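Local coordinates for protein pyrethroid hydrolase (Sphingobium faniae, PDB 5Y5R) that hydrolyses pyrethroid pesticides such as cypermethrin and permethrin at their ester bond, as an esterase of the alpha/beta hydrolase superfamily, at residues Cys18-Val22 / Pro232-Met236; Ala82-Trp86 / Gly97-Leu101; Ser85-His90 / Asn183-Ala189. All blocks are in the same frame, centred on the assembly; numbering follows the deposited sequence.

Interaction 1 of 3, residues Cys18-Val22 / Pro232-Met236; sequences CYDAV and PYYSM
Distant segments can be held by aromatic packing and one bridging water, and the buried pairing of Cys18-Val22 with Pro232-Met236 in this alpha/beta hydrolase is a worked case. Segment 18-22 lies in the loop between strand 3-9 and helix 23-28, and 232-235 is a short helix just after His230. Cys18 and Tyr19 belong to a 3-10 segment, and residues 20-22 keep helical angles; Val22 N bonds to Tyr19 O at 2.8 Å. Met236 N to Pro232 O, at 2.9 Å, closes the helical turn. The CA atoms of Tyr19 and Tyr233 come nearest, 6.1 Å apart.

The aromatic contacts centre on Tyr233, whose p rotamer (chi1 49°) lays its ring beside Cys18. Cys18 SG, also in p, lies 4.2 Å from the centroid of the Tyr233 ring, an oblique sulfur-aromatic contact. The rings of Tyr19 and Tyr233 meet obliquely, centroids 5.2 Å apart and planes at 41°. Cys18 O lies 3.0 Å from Tyr233 CD2, the closest approach, and 3.5 Å from Tyr234 CE1.

Apolar contacts add Cys18 CB to Tyr233 CE2 at 3.6 Å and Val22 CG2 to Tyr233 CB at 3.9 Å.

The polar link is indirect: one water donates to Cys18 O (2.6 Å) and Tyr233 O (3.0 Å) and accepts from Ala21 N (2.8 Å).

The side chain of Tyr233 lies about 6 Å from that of His230, probably of the charge relay system, and about 4 Å from the bound pyrethroid. Tyr19 reaches strand 71-77 through Leu75 and His77, while Val22 and Tyr233 pack on helix 237-249.

Interaction 2 of 3, residues Ala82-Trp86 / Gly97-Leu101; sequences ASISW and GLIYL
Residues 82-86 of helix 80-90 run almost antiparallel to strand segment 97-101, at 165° between their N-to-C directions, with the axes 9.1 Å apart at closest approach. Ile84 and Leu98 set the register, their CA atoms 7.1 Å apart. Ile84 points its CA-to-CB bond toward the strand, and its p,t conformation (chi1 81°, chi2 169°) carries CD1 over one face of the Tyr100 ring, 3.6 Å from the centroid and 14° off the normal: a CH-pi contact. The same CD1 also meets Leu98 CD2 at 3.8 Å and Ile99 O at 3.5 Å. The pair joins the helix and second strand of a beta-alpha-beta crossover, strand 71-77, helix 80-90, strand 95-101, in the alpha/beta hydrolase core; Ile84 and Leu98 both touch Leu74 of the first strand. Leu98, in m,t, places CD2 3.6 Å from Ile84 O. The CA-to-CB bond of Tyr100 points sideways to the helix, but chi1 -64° and chi2 82° bring the ring end to it, and its OH is hydrogen-bonded to Ser85 OG at 2.7 Å. Ser85, in m, presents OG near the plane of that ring, and OG is also hydrogen-bonded to Gly81 O. Ile99 points away, packing against Ile244 and Phe247.

Interaction 3 of 3, residues Ser85-His90 / Asn183-Ala189; sequences SWLAQH and NPMEGRA
An Asx turn begins the part of the loop that lies along the C-terminal half of helix 80-90, the helix between strands 71-77 and 95-101 of the alpha/beta hydrolase sheet. Asn183, chi1 in t, makes the turn by accepting from Met185 N at OD1 (2.8 Å); the same OD1 lies 3.6 Å from Ser85 CB, while ND2 is hydrogen-bonded to Thr106 O. Here the backbones approach, with CA atoms of Trp86 and Asn183 6.2 Å apart. Pro184 follows, its CG 3.9 Å from Trp86 CD1 and 4.1 Å from His90 CE1, so that it meets both rings; His90 ND1 is itself bound to Trp86 O at 3.0 Å. At Met185, a selenomethionine, the CA-CA distance to Gln89 falls to 4.9 Å. Its m,t,p side chain brings SE within 3.7 Å of Ser85 CB and also touches Tyr100 of strand 95-101. Glu186 is extended, with phi/psi -144/159, and its N donates the direct hydrogen bond between the segments, to OE1 of Gln89 (t,p) at 2.8 Å and an N-H...O angle of 162°. Gly187 then takes positive phi (55°), after which Arg188 and Ala189 take helical phi/psi. Ala189 directs CB toward the helix, 4.0 Å from Ala88 O and 3.5 Å from Gln89 OE1.

Overall arrangement
The three contacts trace a path from the surroundings of the active site through the sheet to a loop packed on the flank of helix 80-90. Interactions 1 and 2 are buried, whereas interaction 3 is partly exposed and lies away from the annotated catalytic residues. Interactions 2 and 3 share Ser85, which contacts both the strand and the loop; they touch where Leu98 CD1 meets Ala88 CB at 3.7 Å. Interaction 1, centred about 27 Å from the centre of interaction 3, touches interaction 2 through Pro232 and Leu101. Their chemistry differs: aromatic and sulfur packing with a water bridge in interaction 1, CH-pi packing with one hydroxyl pair in interaction 2, and a glutamine side chain accepting from a backbone N in interaction 3.

Interaction 1 of 3, residues Cys18-Val22 / Pro232-Met236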
ATOM      1  N   CYS A  18      -1.442  10.172  -5.705  1.00 20.98           N
ATOM      2  CA  CYS A  18      -2.248   9.201  -6.438  1.00 16.74           C
ATOM      3  C   CYS A  18      -3.615   8.992  -5.819  1.00 16.89           C
ATOM      4  O   CYS A  18      -4.518   8.536  -6.518  1.00 16.66           O
ATOM      5  CB  CYS A  18      -1.550   7.832  -6.549  1.00 18.38           C
ATOM      6  SG  CYS A  18      -1.437   6.822  -5.038  1.00 23.55           S
ATOM      7  N   TYR A  19      -3.785   9.346  -4.559  1.00 20.40           N
ATOM      8  CA  TYR A  19      -5.041   9.241  -3.813  1.00 20.00           C
ATOM      9  C   TYR A  19      -5.945  10.468  -3.951  1.00 23.47           C
ATOM     10  O   TYR A  19      -6.965  10.550  -3.245  1.00 22.77           O
ATOM     11  CB  TYR A  19      -4.718   8.998  -2.334  1.00 17.79           C
ATOM     12  CG  TYR A  19      -4.205   7.587  -2.044  1.00 18.39           C
ATOM     13  CD1 TYR A  19      -5.087   6.487  -2.018  1.00 17.34           C
ATOM     14  CD2 TYR A  19      -2.871   7.348  -1.791  1.00 15.54           C
ATOM     15  CE1 TYR A  19      -4.613   5.163  -1.760  1.00 14.11           C
ATOM     16  CE2 TYR A  19      -2.410   6.070  -1.518  1.00 17.90           C
ATOM     17  CZ  TYR A  19      -3.271   4.987  -1.510  1.00 20.65           C
ATOM     18  OH  TYR A  19      -2.757   3.724  -1.257  1.00 13.28           O
ATOM     19  N   ASP A  20      -5.621  11.393  -4.869  1.00 22.74           N
ATOM     20  CA  ASP A  20      -6.332  12.663  -4.962  1.00 20.88           C
ATOM     21  C   ASP A  20      -7.833  12.490  -5.180  1.00 27.12           C
ATOM     22  O   ASP A  20      -8.618  13.349  -4.764  1.00 27.14           O
ATOM     23  CB  ASP A  20      -5.745  13.510  -6.092  1.00 25.37           C
ATOM     24  CG  ASP A  20      -4.519  14.257  -5.670  1.00 25.96           C
ATOM     25  OD1 ASP A  20      -4.159  14.214  -4.464  1.00 25.31           O
ATOM     26  OD2 ASP A  20      -3.916  14.915  -6.548  1.00 31.01           O
ATOM     27  N   ALA A  21      -8.273  11.386  -5.782  1.00 25.72           N
ATOM     28  CA  ALA A  21      -9.713  11.258  -5.971  1.00 24.80           C
ATOM     29  C   ALA A  21     -10.426  10.774  -4.713  1.00 25.31           C
ATOM     30  O   ALA A  21     -11.624  11.013  -4.553  1.00 31.54           O
ATOM     31  CB  ALA A  21     -10.002  10.298  -7.124  1.00 27.11           C
ATOM     32  N   VAL A  22      -9.692  10.185  -3.782  1.00 23.12           N
ATOM     33  CA  VAL A  22     -10.268   9.599  -2.591  1.00 23.20           C
ATOM     34  C   VAL A  22     -10.268  10.558  -1.403  1.00 23.06           C
ATOM     35  O   VAL A  22     -11.181  10.516  -0.575  1.00 22.11           O
ATOM     36  CB  VAL A  22      -9.482   8.301  -2.297  1.00 19.79           C
ATOM     37  CG1 VAL A  22     -10.040   7.583  -1.120  1.00 20.97           C
ATOM     38  CG2 VAL A  22      -9.588   7.384  -3.500  1.00 18.47           C
ATOM     39  N   PRO A 232      -7.671   0.749  -7.782  1.00 21.09           N
ATOM     40  CA  PRO A 232      -9.076   1.129  -7.560  1.00 17.60           C
ATOM     41  C   PRO A 232      -9.238   2.608  -7.197  1.00 15.69           C
ATOM     42  O   PRO A 232     -10.313   3.180  -7.424  1.00 23.59           O
ATOM     43  CB  PRO A 232      -9.513   0.206  -6.406  1.00 15.98           C
ATOM     44  CG  PRO A 232      -8.455  -0.837  -6.285  1.00 20.15           C
ATOM     45  CD  PRO A 232      -7.187  -0.194  -6.759  1.00 18.54           C
ATOM     46  N   TYR A 233      -8.215   3.243  -6.615  1.00 19.90           N
ATOM     47  CA  TYR A 233      -8.316   4.679  -6.297  1.00 21.13           C
ATOM     48  C   TYR A 233      -8.446   5.557  -7.544  1.00 17.55           C
ATOM     49  O   TYR A 233      -8.820   6.737  -7.426  1.00 15.71           O
ATOM     50  CB  TYR A 233      -7.113   5.156  -5.460  1.00 14.59           C
ATOM     51  CG  TYR A 233      -5.757   4.753  -6.004  1.00 18.61           C
ATOM     52  CD1 TYR A 233      -5.183   3.528  -5.658  1.00 13.04           C
ATOM     53  CD2 TYR A 233      -5.052   5.591  -6.856  1.00 13.61           C
ATOM     54  CE1 TYR A 233      -3.980   3.156  -6.154  1.00 16.42           C
ATOM     55  CE2 TYR A 233      -3.837   5.229  -7.350  1.00 15.13           C
ATOM     56  CZ  TYR A 233      -3.297   4.025  -6.991  1.00 19.73           C
ATOM     57  OH  TYR A 233      -2.102   3.665  -7.496  1.00 17.80           O
ATOM     58  N   TYR A 234      -8.130   5.027  -8.723  1.00 22.59           N
ATOM     59  CA  TYR A 234      -8.433   5.716  -9.973  1.00 22.07           C
ATOM     60  C   TYR A 234      -9.806   5.363 -10.534  1.00 19.66           C
ATOM     61  O   TYR A 234     -10.479   6.227 -11.091  1.00 21.01           O
ATOM     62  CB  TYR A 234      -7.377   5.414 -11.032  1.00 21.69           C
ATOM     63  CG  TYR A 234      -6.013   6.039 -10.833  1.00 22.11           C
ATOM     64  CD1 TYR A 234      -5.828   7.206 -10.087  1.00 17.73           C
ATOM     65  CD2 TYR A 234      -4.889   5.436 -11.414  1.00 19.12           C
ATOM     66  CE1 TYR A 234      -4.524   7.760  -9.917  1.00 17.19           C
ATOM     67  CE2 TYR A 234      -3.628   5.964 -11.272  1.00 19.02           C
ATOM     68  CZ  TYR A 234      -3.423   7.099 -10.545  1.00 19.31           C
ATOM     69  OH  TYR A 234      -2.124   7.531 -10.440  1.00 20.75           O
ATOM     70  N   SER A 235     -10.224   4.098 -10.485  1.00 22.18           N
ATOM     71  CA  SER A 235     -11.428   3.737 -11.231  1.00 19.47           C
ATOM     72  C   SER A 235     -12.707   3.782 -10.411  1.00 19.10           C
ATOM     73  O   SER A 235     -13.763   4.001 -11.002  1.00 21.19           O
ATOM     74  CB  SER A 235     -11.296   2.354 -11.872  1.00 21.26           C
ATOM     75  OG  SER A 235     -10.952   1.415 -10.906  1.00 17.48           O
HETATM   76  N   MSE A 236     -12.662   3.578  -9.093  1.00 17.22           N
HETATM   77  CA  MSE A 236     -13.896   3.717  -8.292  1.00 20.42           C
HETATM   78  C   MSE A 236     -13.649   4.337  -6.921  1.00 15.19           C
HETATM   79  O   MSE A 236     -13.879   3.708  -5.884  1.00 18.92           O
HETATM   80  CB  MSE A 236     -14.564   2.347  -8.137  1.00 17.01           C
HETATM   81  CG  MSE A 236     -13.542   1.254  -7.894  1.00 18.51           C
HETATM   82 SE   MSE A 236     -14.329  -0.558  -8.019  0.65 26.76          SE
HETATM   83  CE  MSE A 236     -14.449  -0.829  -9.896  1.00 19.20           C
TER
HETATM   84  O   HOH W   1      -7.042   9.062  -6.835  1.00 17.40           O

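Interaction 2 of 3, residues Ala82-Trp86 / Gly97-Leu101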
ATOM      1  N   ALA A  82       3.572  -3.311   3.295  1.00 24.42           N
ATOM      2  CA  ALA A  82       4.752  -3.584   4.117  1.00 24.71           C
ATOM      3  C   ALA A  82       4.966  -2.471   5.134  1.00 24.16           C
ATOM      4  O   ALA A  82       5.355  -2.729   6.278  1.00 25.51           O
ATOM      5  CB  ALA A  82       5.997  -3.760   3.240  1.00 21.49           C
ATOM      6  N   SER A  83       4.693  -1.230   4.741  1.00 22.43           N
ATOM      7  CA  SER A  83       4.836  -0.094   5.648  1.00 23.33           C
ATOM      8  C   SER A  83       3.786  -0.105   6.773  1.00 23.13           C
ATOM      9  O   SER A  83       4.104   0.230   7.922  1.00 24.30           O
ATOM     10  CB  SER A  83       4.751   1.196   4.840  1.00 21.21           C
ATOM     11  OG  SER A  83       5.888   1.298   3.987  1.00 22.83           O
ATOM     12  N   ILE A  84       2.521  -0.410   6.461  1.00 19.57           N
ATOM     13  CA  ILE A  84       1.497  -0.318   7.508  1.00 23.52           C
ATOM     14  C   ILE A  84       1.679  -1.431   8.523  1.00 21.58           C
ATOM     15  O   ILE A  84       1.294  -1.276   9.681  1.00 18.70           O
ATOM     16  CB  ILE A  84       0.050  -0.319   6.963  1.00 19.03           C
ATOM     17  CG1 ILE A  84      -0.424  -1.736   6.640  1.00 18.92           C
ATOM     18  CG2 ILE A  84      -0.110   0.611   5.782  1.00 15.35           C
ATOM     19  CD1 ILE A  84      -1.912  -1.807   6.371  1.00 19.33           C
ATOM     20  N   SER A  85       2.185  -2.598   8.095  1.00 20.62           N
ATOM     21  CA  SER A  85       2.540  -3.640   9.049  1.00 21.58           C
ATOM     22  C   SER A  85       3.712  -3.205   9.936  1.00 21.57           C
ATOM     23  O   SER A  85       3.738  -3.463  11.145  1.00 20.37           O
ATOM     24  CB  SER A  85       2.874  -4.926   8.289  1.00 19.61           C
ATOM     25  OG  SER A  85       1.762  -5.389   7.537  1.00 17.16           O
ATOM     26  N   TRP A  86       4.736  -2.599   9.341  1.00 23.36           N
ATOM     27  CA  TRP A  86       5.854  -2.147  10.153  1.00 23.68           C
ATOM     28  C   TRP A  86       5.403  -1.075  11.141  1.00 22.83           C
ATOM     29  O   TRP A  86       5.706  -1.148  12.335  1.00 27.54           O
ATOM     30  CB  TRP A  86       6.975  -1.644   9.245  1.00 23.47           C
ATOM     31  CG  TRP A  86       8.270  -1.487   9.954  1.00 23.81           C
ATOM     32  CD1 TRP A  86       9.323  -2.346   9.945  1.00 24.78           C
ATOM     33  CD2 TRP A  86       8.661  -0.376  10.770  1.00 28.26           C
ATOM     34  NE1 TRP A  86      10.348  -1.848  10.713  1.00 26.38           N
ATOM     35  CE2 TRP A  86       9.958  -0.639  11.234  1.00 25.51           C
ATOM     36  CE3 TRP A  86       8.033   0.811  11.160  1.00 31.49           C
ATOM     37  CZ2 TRP A  86      10.639   0.242  12.066  1.00 29.99           C
ATOM     38  CZ3 TRP A  86       8.721   1.694  11.985  1.00 23.82           C
ATOM     39  CH2 TRP A  86      10.003   1.396  12.428  1.00 24.64           C
ATOM     40  N   GLY A  97      -6.845   0.479  13.107  1.00 20.98           N
ATOM     41  CA  GLY A  97      -7.241  -0.398  12.022  1.00 24.26           C
ATOM     42  C   GLY A  97      -6.226  -0.431  10.899  1.00 21.15           C
ATOM     43  O   GLY A  97      -5.517   0.550  10.646  1.00 28.32           O
ATOM     44  N   LEU A  98      -6.170  -1.565  10.206  1.00 18.08           N
ATOM     45  CA  LEU A  98      -5.254  -1.755   9.081  1.00 22.16           C
ATOM     46  C   LEU A  98      -6.032  -2.143   7.832  1.00 19.45           C
ATOM     47  O   LEU A  98      -6.806  -3.103   7.847  1.00 22.82           O
ATOM     48  CB  LEU A  98      -4.206  -2.836   9.389  1.00 18.52           C
ATOM     49  CG  LEU A  98      -3.191  -2.475  10.479  1.00 20.70           C
ATOM     50  CD1 LEU A  98      -2.316  -3.674  10.810  1.00 19.31           C
ATOM     51  CD2 LEU A  98      -2.316  -1.275  10.078  1.00 23.61           C
ATOM     52  N   ILE A  99      -5.807  -1.423   6.745  1.00 18.03           N
ATOM     53  CA  ILE A  99      -6.470  -1.705   5.485  1.00 13.10           C
ATOM     54  C   ILE A  99      -5.417  -2.049   4.443  1.00 18.82           C
ATOM     55  O   ILE A  99      -4.571  -1.207   4.121  1.00 20.24           O
ATOM     56  CB  ILE A  99      -7.297  -0.506   5.015  1.00 18.90           C
ATOM     57  CG1 ILE A  99      -8.342  -0.108   6.063  1.00 16.67           C
ATOM     58  CG2 ILE A  99      -7.979  -0.832   3.701  1.00 18.30           C
ATOM     59  CD1 ILE A  99      -9.146   1.056   5.613  1.00 19.35           C
ATOM     60  N   TYR A 100      -5.510  -3.245   3.866  1.00 20.15           N
ATOM     61  CA  TYR A 100      -4.591  -3.708   2.824  1.00 19.02           C
ATOM     62  C   TYR A 100      -5.323  -3.692   1.484  1.00 15.52           C
ATOM     63  O   TYR A 100      -6.143  -4.576   1.206  1.00 21.78           O
ATOM     64  CB  TYR A 100      -4.045  -5.102   3.150  1.00 17.51           C
ATOM     65  CG  TYR A 100      -3.211  -5.171   4.398  1.00 16.14           C
ATOM     66  CD1 TYR A 100      -3.802  -5.265   5.654  1.00 21.39           C
ATOM     67  CD2 TYR A 100      -1.840  -5.125   4.333  1.00 18.51           C
ATOM     68  CE1 TYR A 100      -3.062  -5.343   6.802  1.00 15.52           C
ATOM     69  CE2 TYR A 100      -1.085  -5.184   5.473  1.00 20.19           C
ATOM     70  CZ  TYR A 100      -1.698  -5.279   6.715  1.00 23.57           C
ATOM     71  OH  TYR A 100      -0.935  -5.371   7.861  1.00 19.69           O
ATOM     72  N   LEU A 101      -5.003  -2.719   0.638  1.00 16.10           N
ATOM     73  CA  LEU A 101      -5.673  -2.508  -0.645  1.00 16.88           C
ATOM     74  C   LEU A 101      -4.834  -3.134  -1.755  1.00 18.90           C
ATOM     75  O   LEU A 101      -3.890  -2.510  -2.263  1.00 21.13           O
ATOM     76  CB  LEU A 101      -5.921  -1.013  -0.887  1.00 14.54           C
ATOM     77  CG  LEU A 101      -6.488  -0.617  -2.253  1.00 17.49           C
ATOM     78  CD1 LEU A 101      -7.806  -1.341  -2.606  1.00 14.68           C
ATOM     79  CD2 LEU A 101      -6.664   0.890  -2.334  1.00 20.11           C
TER

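Interaction 3 of 3, residues Ser85-His90 / Asn183-Ala189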
ATOM      1  N   SER A  85       2.185  -2.598   8.095  1.00 20.62           N
ATOM      2  CA  SER A  85       2.540  -3.640   9.049  1.00 21.58           C
ATOM      3  C   SER A  85       3.712  -3.205   9.936  1.00 21.57           C
ATOM      4  O   SER A  85       3.738  -3.463  11.145  1.00 20.37           O
ATOM      5  CB  SER A  85       2.874  -4.926   8.289  1.00 19.61           C
ATOM      6  OG  SER A  85       1.762  -5.389   7.537  1.00 17.16           O
ATOM      7  N   TRP A  86       4.736  -2.599   9.341  1.00 23.36           N
ATOM      8  CA  TRP A  86       5.854  -2.147  10.153  1.00 23.68           C
ATOM      9  C   TRP A  86       5.403  -1.075  11.141  1.00 22.83           C
ATOM     10  O   TRP A  86       5.706  -1.148  12.335  1.00 27.54           O
ATOM     11  CB  TRP A  86       6.975  -1.644   9.245  1.00 23.47           C
ATOM     12  CG  TRP A  86       8.270  -1.487   9.954  1.00 23.81           C
ATOM     13  CD1 TRP A  86       9.323  -2.346   9.945  1.00 24.78           C
ATOM     14  CD2 TRP A  86       8.661  -0.376  10.770  1.00 28.26           C
ATOM     15  NE1 TRP A  86      10.348  -1.848  10.713  1.00 26.38           N
ATOM     16  CE2 TRP A  86       9.958  -0.639  11.234  1.00 25.51           C
ATOM     17  CE3 TRP A  86       8.033   0.811  11.160  1.00 31.49           C
ATOM     18  CZ2 TRP A  86      10.639   0.242  12.066  1.00 29.99           C
ATOM     19  CZ3 TRP A  86       8.721   1.694  11.985  1.00 23.82           C
ATOM     20  CH2 TRP A  86      10.003   1.396  12.428  1.00 24.64           C
ATOM     21  N   LEU A  87       4.629  -0.106  10.663  1.00 22.67           N
ATOM     22  CA  LEU A  87       4.122   0.965  11.519  1.00 21.12           C
ATOM     23  C   LEU A  87       3.196   0.443  12.609  1.00 22.69           C
ATOM     24  O   LEU A  87       3.264   0.890  13.759  1.00 27.61           O
ATOM     25  CB  LEU A  87       3.372   1.973  10.666  1.00 22.39           C
ATOM     26  CG  LEU A  87       4.228   2.956   9.869  1.00 20.89           C
ATOM     27  CD1 LEU A  87       3.443   3.495   8.674  1.00 19.77           C
ATOM     28  CD2 LEU A  87       4.637   4.056  10.774  1.00 18.44           C
ATOM     29  N   ALA A  88       2.366  -0.546  12.288  1.00 25.14           N
ATOM     30  CA  ALA A  88       1.420  -1.027  13.283  1.00 28.77           C
ATOM     31  C   ALA A  88       2.171  -1.554  14.487  1.00 28.20           C
ATOM     32  O   ALA A  88       1.803  -1.271  15.633  1.00 28.30           O
ATOM     33  CB  ALA A  88       0.526  -2.114  12.678  1.00 23.88           C
ATOM     34  N   GLN A  89       3.306  -2.207  14.230  1.00 28.02           N
ATOM     35  CA  GLN A  89       4.079  -2.828  15.290  1.00 25.68           C
ATOM     36  C   GLN A  89       4.725  -1.793  16.190  1.00 27.73           C
ATOM     37  O   GLN A  89       4.831  -2.011  17.401  1.00 29.08           O
ATOM     38  CB  GLN A  89       5.114  -3.784  14.677  1.00 26.75           C
ATOM     39  CG  GLN A  89       6.186  -4.315  15.620  1.00 26.77           C
ATOM     40  CD  GLN A  89       5.576  -5.045  16.786  1.00 26.09           C
ATOM     41  OE1 GLN A  89       4.501  -5.607  16.661  1.00 23.36           O
ATOM     42  NE2 GLN A  89       6.285  -5.094  17.905  1.00 26.71           N
ATOM     43  N   HIS A  90       5.160  -0.668  15.635  1.00 20.83           N
ATOM     44  CA  HIS A  90       5.860   0.313  16.445  1.00 27.22           C
ATOM     45  C   HIS A  90       4.947   1.399  16.990  1.00 30.66           C
ATOM     46  O   HIS A  90       5.316   2.063  17.964  1.00 29.39           O
ATOM     47  CB  HIS A  90       7.015   0.942  15.662  1.00 24.31           C
ATOM     48  CG  HIS A  90       8.089  -0.041  15.287  1.00 28.23           C
ATOM     49  ND1 HIS A  90       7.949  -0.951  14.264  1.00 26.99           N
ATOM     50  CD2 HIS A  90       9.294  -0.295  15.850  1.00 30.25           C
ATOM     51  CE1 HIS A  90       9.031  -1.712  14.196  1.00 26.43           C
ATOM     52  NE2 HIS A  90       9.866  -1.328  15.145  1.00 30.37           N
ATOM     53  N   ASN A 183       8.101  -8.704   8.234  1.00 26.57           N
ATOM     54  CA  ASN A 183       7.050  -8.123   9.067  1.00 27.64           C
ATOM     55  C   ASN A 183       7.357  -8.361  10.534  1.00 23.73           C
ATOM     56  O   ASN A 183       7.477  -9.514  10.944  1.00 24.67           O
ATOM     57  CB  ASN A 183       5.682  -8.689   8.718  1.00 25.86           C
ATOM     58  CG  ASN A 183       4.567  -8.058   9.548  1.00 27.01           C
ATOM     59  OD1 ASN A 183       4.804  -7.151  10.339  1.00 31.24           O
ATOM     60  ND2 ASN A 183       3.348  -8.495   9.323  1.00 26.58           N
ATOM     61  N   PRO A 184       7.553  -7.317  11.333  1.00 24.16           N
ATOM     62  CA  PRO A 184       7.823  -7.495  12.762  1.00 26.93           C
ATOM     63  C   PRO A 184       6.584  -7.515  13.648  1.00 27.91           C
ATOM     64  O   PRO A 184       6.731  -7.490  14.874  1.00 30.44           O
ATOM     65  CB  PRO A 184       8.681  -6.269  13.074  1.00 20.13           C
ATOM     66  CG  PRO A 184       8.057  -5.203  12.208  1.00 28.97           C
ATOM     67  CD  PRO A 184       7.575  -5.904  10.948  1.00 21.70           C
HETATM   68  N   MSE A 185       5.387  -7.551  13.083  1.00 25.89           N
HETATM   69  CA  MSE A 185       4.191  -7.501  13.919  1.00 28.00           C
HETATM   70  C   MSE A 185       4.147  -8.634  14.920  1.00 30.69           C
HETATM   71  O   MSE A 185       4.240  -9.806  14.549  1.00 27.97           O
HETATM   72  CB  MSE A 185       2.938  -7.535  13.065  1.00 24.10           C
HETATM   73  CG  MSE A 185       2.572  -6.195  12.515  1.00 27.30           C
HETATM   74 SE   MSE A 185       1.161  -6.430  11.264  1.00 43.72          SE
HETATM   75  CE  MSE A 185      -0.221  -6.802  12.602  1.00 26.84           C
ATOM     76  N   GLU A 186       4.010  -8.276  16.196  1.00 28.49           N
ATOM     77  CA  GLU A 186       3.879  -9.270  17.244  1.00 29.53           C
ATOM     78  C   GLU A 186       2.924  -8.758  18.311  1.00 35.42           C
ATOM     79  O   GLU A 186       2.702  -7.546  18.447  1.00 35.27           O
ATOM     80  CB  GLU A 186       5.229  -9.582  17.883  1.00 32.66           C
ATOM     81  CG  GLU A 186       5.789  -8.435  18.671  1.00 32.06           C
ATOM     82  CD  GLU A 186       7.180  -8.709  19.195  1.00 40.96           C
ATOM     83  OE1 GLU A 186       7.921  -9.513  18.583  1.00 43.00           O
ATOM     84  OE2 GLU A 186       7.533  -8.114  20.233  1.00 55.11           O
ATOM     85  N   GLY A 187       2.381  -9.704  19.089  1.00 32.63           N
ATOM     86  CA  GLY A 187       1.646  -9.330  20.275  1.00 37.17           C
ATOM     87  C   GLY A 187       0.507  -8.362  20.043  1.00 28.77           C
ATOM     88  O   GLY A 187      -0.515  -8.686  19.433  1.00 29.49           O
ATOM     89  N   ARG A 188       0.703  -7.149  20.544  1.00 32.24           N
ATOM     90  CA  ARG A 188      -0.375  -6.174  20.575  1.00 33.51           C
ATOM     91  C   ARG A 188      -0.831  -5.801  19.169  1.00 34.58           C
ATOM     92  O   ARG A 188      -2.038  -5.709  18.908  1.00 29.87           O
ATOM     93  CB  ARG A 188       0.150  -4.947  21.324  1.00 35.59           C
ATOM     94  CG  ARG A 188      -0.833  -4.085  22.052  1.00 40.69           C
ATOM     95  CD  ARG A 188      -0.066  -2.882  22.559  1.00 37.51           C
ATOM     96  NE  ARG A 188      -0.937  -1.743  22.812  1.00 41.62           N
ATOM     97  CZ  ARG A 188      -0.566  -0.676  23.512  1.00 43.17           C
ATOM     98  NH1 ARG A 188       0.659  -0.615  24.025  1.00 42.85           N
ATOM     99  NH2 ARG A 188      -1.422   0.321  23.702  1.00 41.52           N
ATOM    100  N   ALA A 189       0.114  -5.693  18.228  1.00 28.97           N
ATOM    101  CA  ALA A 189      -0.215  -5.318  16.856  1.00 24.48           C
ATOM    102  C   ALA A 189      -1.152  -6.307  16.174  1.00 26.72           C
ATOM    103  O   ALA A 189      -1.940  -5.911  15.306  1.00 27.07           O
ATOM    104  CB  ALA A 189       1.068  -5.176  16.038  1.00 28.73           C
TER